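Local coordinates for protein UDP-glucose 6-dehydrogenase (Pyrobaculum islandicum, PDB 3VTF) that probably oxidises UDP-glucose to UDP-glucuronate, reducing two molecules of NAD(+) to NADH in the process, at residues 142-154 and 219-231. Residues are numbered along the deposited sequence; the frame is centred on the assembly and turned at random.
Sequences VKSTVPPGTTEGL and MKPREAELVKYAS. With UPG (uridine-5'-diphosphate-glucose), chain B.
Glu225 OE2 takes two hydrogen bonds from Thr151. The hydroxyl OG1, 2.6 Å from OE2, comes from above the carboxylate plane, while Thr151 N uses the syn lone pair of the same oxygen. The other oxygen, Glu225 OE1, accepts from Gly149 N at 2.6 Å, a nearly straight bond (163°) that arrives from the opposite face of the carboxylate to Thr151 OG1, and from a water that in turn receives the N-H of Glu152. With CG beside its backbone N (chi1 -70°), Glu225 reaches into the start of helix 151-160, where four donors fix the rotation of its buried carboxylate; this set of donors would probably favour the ionised form. Pro147 O closes the preceding type II turn by accepting from both N and OG1 of Thr150. The Pro148 ring rests against the helix, CG 4.1 Å from Leu226 CB and CD against the Tyr229 ring. Arg222 CG packs 3.7 Å from Gly149 N, its NE joined through a water to Glu152 OE1 and its NH1 bonded to Leu252 of the second subunit. Farther along, Thr145 CG2 sits over one face of the Tyr229 ring, 4.1 Å from its centroid, in a CH-pi contact, while Val146 O lies at the ring edge. A third water donates to both Val146 O and Glu225 O. Thr145 OG1 packs 3.4 Å from Lys228 CE; beyond it, Lys228 NZ bonds to the glucose O6' of UDP-glucose and to Asn232 and Glu175. The contact thus ties a Rossmann-type domain loop, with its predicted NAD(+) site at Thr145, to the long helix carrying a substrate-binding lysine.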
loop_
_atom_site.group_PDB
_atom_site.type_symbol
_atom_site.label_atom_id
_atom_site.label_comp_id
_atom_site.label_asym_id
_atom_site.label_seq_id
_atom_site.Cartn_x
_atom_site.Cartn_y
_atom_site.Cartn_z
ATOM N N VAL A 142 3.322 17.679 21.082
ATOM C CA VAL A 142 2.655 18.123 19.877
ATOM C C VAL A 142 1.791 16.939 19.333
ATOM O O VAL A 142 2.379 15.909 18.892
ATOM C CB VAL A 142 3.685 18.539 18.789
ATOM C CG1 VAL A 142 2.926 19.052 17.535
ATOM C CG2 VAL A 142 4.712 19.616 19.290
ATOM N N LYS A 143 0.461 17.093 19.377
ATOM C CA LYS A 143 -0.444 16.060 18.770
ATOM C C LYS A 143 -0.825 16.479 17.340
ATOM O O LYS A 143 -1.100 15.656 16.530
ATOM C CB LYS A 143 -1.734 15.971 19.572
ATOM C CG LYS A 143 -1.597 15.248 20.894
ATOM C CD LYS A 143 -1.136 13.833 20.694
ATOM C CE LYS A 143 -2.239 12.910 20.295
ATOM N NZ LYS A 143 -1.653 11.500 20.492
ATOM N N SER A 144 -0.888 17.805 17.082
ATOM C CA SER A 144 -1.053 18.395 15.760
ATOM C C SER A 144 -0.182 17.690 14.730
ATOM O O SER A 144 0.941 17.389 15.029
ATOM C CB SER A 144 -0.722 19.939 15.810
ATOM O OG SER A 144 -1.600 20.522 16.795
ATOM N N THR A 145 -0.701 17.504 13.499
ATOM C CA THR A 145 0.052 17.036 12.393
ATOM C C THR A 145 0.937 18.129 11.852
ATOM O O THR A 145 0.422 19.127 11.324
ATOM C CB THR A 145 -0.927 16.493 11.275
ATOM O OG1 THR A 145 -1.666 15.402 11.893
ATOM C CG2 THR A 145 -0.066 15.917 10.105
ATOM N N VAL A 146 2.248 17.975 12.050
ATOM C CA VAL A 146 3.171 19.033 11.738
ATOM C C VAL A 146 4.322 18.414 10.957
ATOM O O VAL A 146 4.733 17.243 11.165
ATOM C CB VAL A 146 3.760 19.705 13.002
ATOM C CG1 VAL A 146 2.753 20.532 13.767
ATOM C CG2 VAL A 146 4.399 18.621 13.971
ATOM N N PRO A 147 4.904 19.180 10.045
ATOM C CA PRO A 147 6.026 18.631 9.287
ATOM C C PRO A 147 7.210 18.264 10.208
ATOM O O PRO A 147 7.390 18.866 11.260
ATOM C CB PRO A 147 6.423 19.774 8.347
ATOM C CG PRO A 147 5.189 20.712 8.259
ATOM C CD PRO A 147 4.449 20.509 9.603
ATOM N N PRO A 148 8.021 17.288 9.813
ATOM C CA PRO A 148 9.134 16.848 10.642
ATOM C C PRO A 148 10.077 17.972 10.906
ATOM O O PRO A 148 10.431 18.683 9.961
ATOM C CB PRO A 148 9.828 15.778 9.752
ATOM C CG PRO A 148 8.622 15.160 8.945
ATOM C CD PRO A 148 7.743 16.371 8.662
ATOM N N GLY A 149 10.515 18.133 12.155
ATOM C CA GLY A 149 11.399 19.246 12.499
ATOM C C GLY A 149 10.623 20.270 13.255
ATOM O O GLY A 149 11.255 21.091 13.942
ATOM N N THR A 150 9.270 20.250 13.203
ATOM C CA THR A 150 8.511 21.359 13.844
ATOM C C THR A 150 8.621 21.325 15.378
ATOM O O THR A 150 8.661 22.391 16.045
ATOM C CB THR A 150 6.991 21.249 13.472
ATOM O OG1 THR A 150 6.886 21.388 12.061
ATOM C CG2 THR A 150 6.111 22.310 14.109
ATOM N N THR A 151 8.633 20.128 15.961
ATOM C CA THR A 151 8.605 19.968 17.441
ATOM C C THR A 151 9.889 20.544 18.090
ATOM O O THR A 151 9.793 21.387 19.012
ATOM C CB THR A 151 8.392 18.505 17.879
ATOM O OG1 THR A 151 7.086 18.068 17.394
ATOM C CG2 THR A 151 8.395 18.367 19.438
ATOM N N GLU A 152 11.047 20.159 17.579
ATOM C CA GLU A 152 12.297 20.599 18.193
ATOM C C GLU A 152 12.702 21.921 17.600
ATOM O O GLU A 152 13.622 22.550 18.113
ATOM C CB GLU A 152 13.407 19.578 17.883
ATOM C CG GLU A 152 13.145 18.353 18.746
ATOM C CD GLU A 152 14.160 17.303 18.429
ATOM O OE1 GLU A 152 14.207 16.953 17.230
ATOM O OE2 GLU A 152 14.857 16.872 19.360
ATOM N N GLY A 153 12.080 22.312 16.473
ATOM C CA GLY A 153 12.399 23.626 15.866
ATOM C C GLY A 153 11.446 24.709 16.299
ATOM O O GLY A 153 11.542 25.196 17.425
ATOM N N LEU A 154 10.453 25.006 15.456
ATOM C CA LEU A 154 9.507 26.048 15.748
ATOM C C LEU A 154 8.912 25.993 17.183
ATOM O O LEU A 154 8.880 27.000 17.883
ATOM C CB LEU A 154 8.354 25.982 14.713
ATOM C CG LEU A 154 7.077 26.766 15.095
ATOM C CD1 LEU A 154 7.422 28.242 15.173
ATOM C CD2 LEU A 154 5.961 26.599 14.103
ATOM N N MET A 219 10.972 6.979 19.868
ATOM C CA MET A 219 11.867 7.259 18.744
ATOM C C MET A 219 12.194 8.747 18.729
ATOM O O MET A 219 11.743 9.449 19.578
ATOM C CB MET A 219 11.239 6.812 17.418
ATOM C CG MET A 219 9.966 7.540 17.053
ATOM S SD MET A 219 9.141 6.875 15.584
ATOM C CE MET A 219 8.680 5.240 16.093
ATOM N N LYS A 220 12.997 9.223 17.795
ATOM C CA LYS A 220 13.263 10.663 17.698
ATOM C C LYS A 220 12.022 11.473 17.316
ATOM O O LYS A 220 11.154 10.972 16.631
ATOM C CB LYS A 220 14.341 10.937 16.666
ATOM C CG LYS A 220 15.579 10.071 16.756
ATOM C CD LYS A 220 16.606 10.542 15.744
ATOM C CE LYS A 220 17.957 9.888 15.935
ATOM N NZ LYS A 220 18.823 10.226 14.778
ATOM N N PRO A 221 11.969 12.745 17.706
ATOM C CA PRO A 221 10.806 13.568 17.395
ATOM C C PRO A 221 10.581 13.657 15.878
ATOM O O PRO A 221 9.455 13.585 15.446
ATOM C CB PRO A 221 11.184 14.921 17.988
ATOM C CG PRO A 221 11.977 14.560 19.183
ATOM C CD PRO A 221 12.823 13.406 18.706
ATOM N N ARG A 222 11.639 13.773 15.100
ATOM C CA ARG A 222 11.509 13.795 13.651
ATOM C C ARG A 222 10.931 12.499 13.069
ATOM O O ARG A 222 10.173 12.552 12.120
ATOM C CB ARG A 222 12.847 14.107 12.994
ATOM C CG ARG A 222 13.109 15.577 12.803
ATOM C CD ARG A 222 14.431 15.830 12.103
ATOM N NE ARG A 222 14.667 17.253 12.053
ATOM C CZ ARG A 222 15.498 17.873 11.231
ATOM N NH1 ARG A 222 16.225 17.210 10.353
ATOM N NH2 ARG A 222 15.598 19.182 11.301
ATOM N N GLU A 223 11.344 11.356 13.602
ATOM C CA GLU A 223 10.826 10.075 13.144
ATOM C C GLU A 223 9.346 9.940 13.425
ATOM O O GLU A 223 8.592 9.631 12.535
ATOM C CB GLU A 223 11.584 8.929 13.788
ATOM C CG GLU A 223 13.015 8.843 13.329
ATOM C CD GLU A 223 13.875 7.936 14.173
ATOM O OE1 GLU A 223 13.621 7.786 15.367
ATOM O OE2 GLU A 223 14.815 7.383 13.623
ATOM N N ALA A 224 8.935 10.275 14.638
ATOM C CA ALA A 224 7.502 10.287 14.983
ATOM C C ALA A 224 6.700 11.240 14.065
ATOM O O ALA A 224 5.593 10.899 13.615
ATOM C CB ALA A 224 7.384 10.694 16.428
ATOM N N GLU A 225 7.235 12.458 13.743
ATOM C CA GLU A 225 6.503 13.348 12.867
ATOM C C GLU A 225 6.375 12.742 11.485
ATOM O O GLU A 225 5.311 12.863 10.840
ATOM C CB GLU A 225 7.263 14.745 12.774
ATOM C CG GLU A 225 7.123 15.473 14.160
ATOM C CD GLU A 225 8.158 16.639 14.333
ATOM O OE1 GLU A 225 9.329 16.545 13.900
ATOM O OE2 GLU A 225 7.741 17.695 14.878
ATOM N N LEU A 226 7.464 12.141 10.999
ATOM C CA LEU A 226 7.405 11.497 9.650
ATOM C C LEU A 226 6.458 10.254 9.617
ATOM O O LEU A 226 5.719 9.997 8.606
ATOM C CB LEU A 226 8.791 11.068 9.224
ATOM C CG LEU A 226 8.911 10.540 7.759
ATOM C CD1 LEU A 226 8.346 11.589 6.853
ATOM C CD2 LEU A 226 10.360 10.324 7.439
ATOM N N VAL A 227 6.369 9.527 10.739
ATOM C CA VAL A 227 5.428 8.384 10.798
ATOM C C VAL A 227 4.036 8.819 10.509
ATOM O O VAL A 227 3.277 8.139 9.812
ATOM C CB VAL A 227 5.445 7.698 12.222
ATOM C CG1 VAL A 227 4.312 6.695 12.350
ATOM C CG2 VAL A 227 6.765 6.962 12.458
ATOM N N LYS A 228 3.630 9.979 11.037
ATOM C CA LYS A 228 2.282 10.422 10.825
ATOM C C LYS A 228 1.996 10.713 9.346
ATOM O O LYS A 228 0.860 10.352 8.797
ATOM C CB LYS A 228 2.045 11.693 11.626
ATOM C CG LYS A 228 0.669 12.333 11.478
ATOM C CD LYS A 228 -0.451 11.296 11.619
ATOM C CE LYS A 228 -1.802 11.992 11.566
ATOM N NZ LYS A 228 -2.865 10.953 11.399
ATOM N N TYR A 229 2.928 11.412 8.696
ATOM C CA TYR A 229 2.665 11.714 7.236
ATOM C C TYR A 229 2.769 10.412 6.396
ATOM O O TYR A 229 1.988 10.164 5.479
ATOM C CB TYR A 229 3.748 12.694 6.676
ATOM C CG TYR A 229 3.352 14.136 7.003
ATOM C CD1 TYR A 229 2.322 14.763 6.307
ATOM C CD2 TYR A 229 3.957 14.816 8.126
ATOM C CE1 TYR A 229 1.905 16.078 6.639
ATOM C CE2 TYR A 229 3.545 16.116 8.505
ATOM C CZ TYR A 229 2.569 16.755 7.735
ATOM O OH TYR A 229 2.206 18.036 8.064
ATOM N N ALA A 230 3.751 9.574 6.715
ATOM C CA ALA A 230 3.913 8.332 5.959
ATOM C C ALA A 230 2.666 7.451 6.105
ATOM O O ALA A 230 2.248 6.812 5.109
ATOM C CB ALA A 230 5.181 7.605 6.329
ATOM N N SER A 231 2.077 7.404 7.301
ATOM C CA SER A 231 0.862 6.650 7.484
ATOM C C SER A 231 -0.310 7.266 6.706
ATOM O O SER A 231 -1.061 6.539 6.063
ATOM C CB SER A 231 0.469 6.501 8.976
ATOM O OG SER A 231 1.613 5.896 9.644
HETATM N N1 UPG B . -12.130 6.487 1.885
HETATM C C2 UPG B . -12.190 5.952 0.565
HETATM N N3 UPG B . -11.946 4.652 0.382
HETATM C C4 UPG B . -11.567 3.860 1.455
HETATM C C5 UPG B . -11.466 4.363 2.799
HETATM C C6 UPG B . -11.726 5.740 2.955
HETATM O O2 UPG B . -12.499 6.673 -0.437
HETATM O O4 UPG B . -11.290 2.635 1.225
HETATM C C1C UPG B . -12.391 7.943 1.980
HETATM C C2C UPG B . -13.480 8.206 3.002
HETATM O O2C UPG B . -14.782 8.198 2.422
HETATM C C3C UPG B . -13.111 9.616 3.513
HETATM C C4C UPG B . -11.585 9.659 3.425
HETATM O O4C UPG B . -11.226 8.520 2.612
HETATM O O3C UPG B . -13.572 10.604 2.551
HETATM C C5C UPG B . -10.884 9.520 4.797
HETATM O O5C UPG B . -11.561 8.490 5.527
HETATM P PA UPG B . -11.051 8.111 7.089
HETATM O O1A UPG B . -9.588 7.561 7.067
HETATM O O2A UPG B . -12.212 7.369 7.800
HETATM O O3A UPG B . -11.228 9.568 7.751
HETATM P PB UPG B . -10.329 10.398 8.845
HETATM O O1B UPG B . -11.197 10.624 10.056
HETATM O O2B UPG B . -10.038 11.598 7.909
HETATM O O3B UPG B . -9.087 9.542 9.363
HETATM C "C1'" UPG B . -7.756 9.739 8.797
HETATM C "C2'" UPG B . -6.942 8.512 9.149
HETATM C "C3'" UPG B . -6.660 8.544 10.670
HETATM C "C4'" UPG B . -5.944 9.879 10.985
HETATM C "C5'" UPG B . -6.959 11.053 10.684
HETATM C "C6'" UPG B . -6.429 12.490 10.887
HETATM O "O2'" UPG B . -7.938 7.463 8.831
HETATM O "O3'" UPG B . -5.832 7.436 10.961
HETATM O "O4'" UPG B . -5.688 9.893 12.406
HETATM O "O5'" UPG B . -7.138 10.946 9.244
HETATM O "O6'" UPG B . -5.000 12.522 10.658
HETATM O O HOH W 1 3.432 14.906 11.910
HETATM O O HOH W 2 11.154 17.897 15.598
HETATM O O HOH W 3 14.204 18.054 14.891
#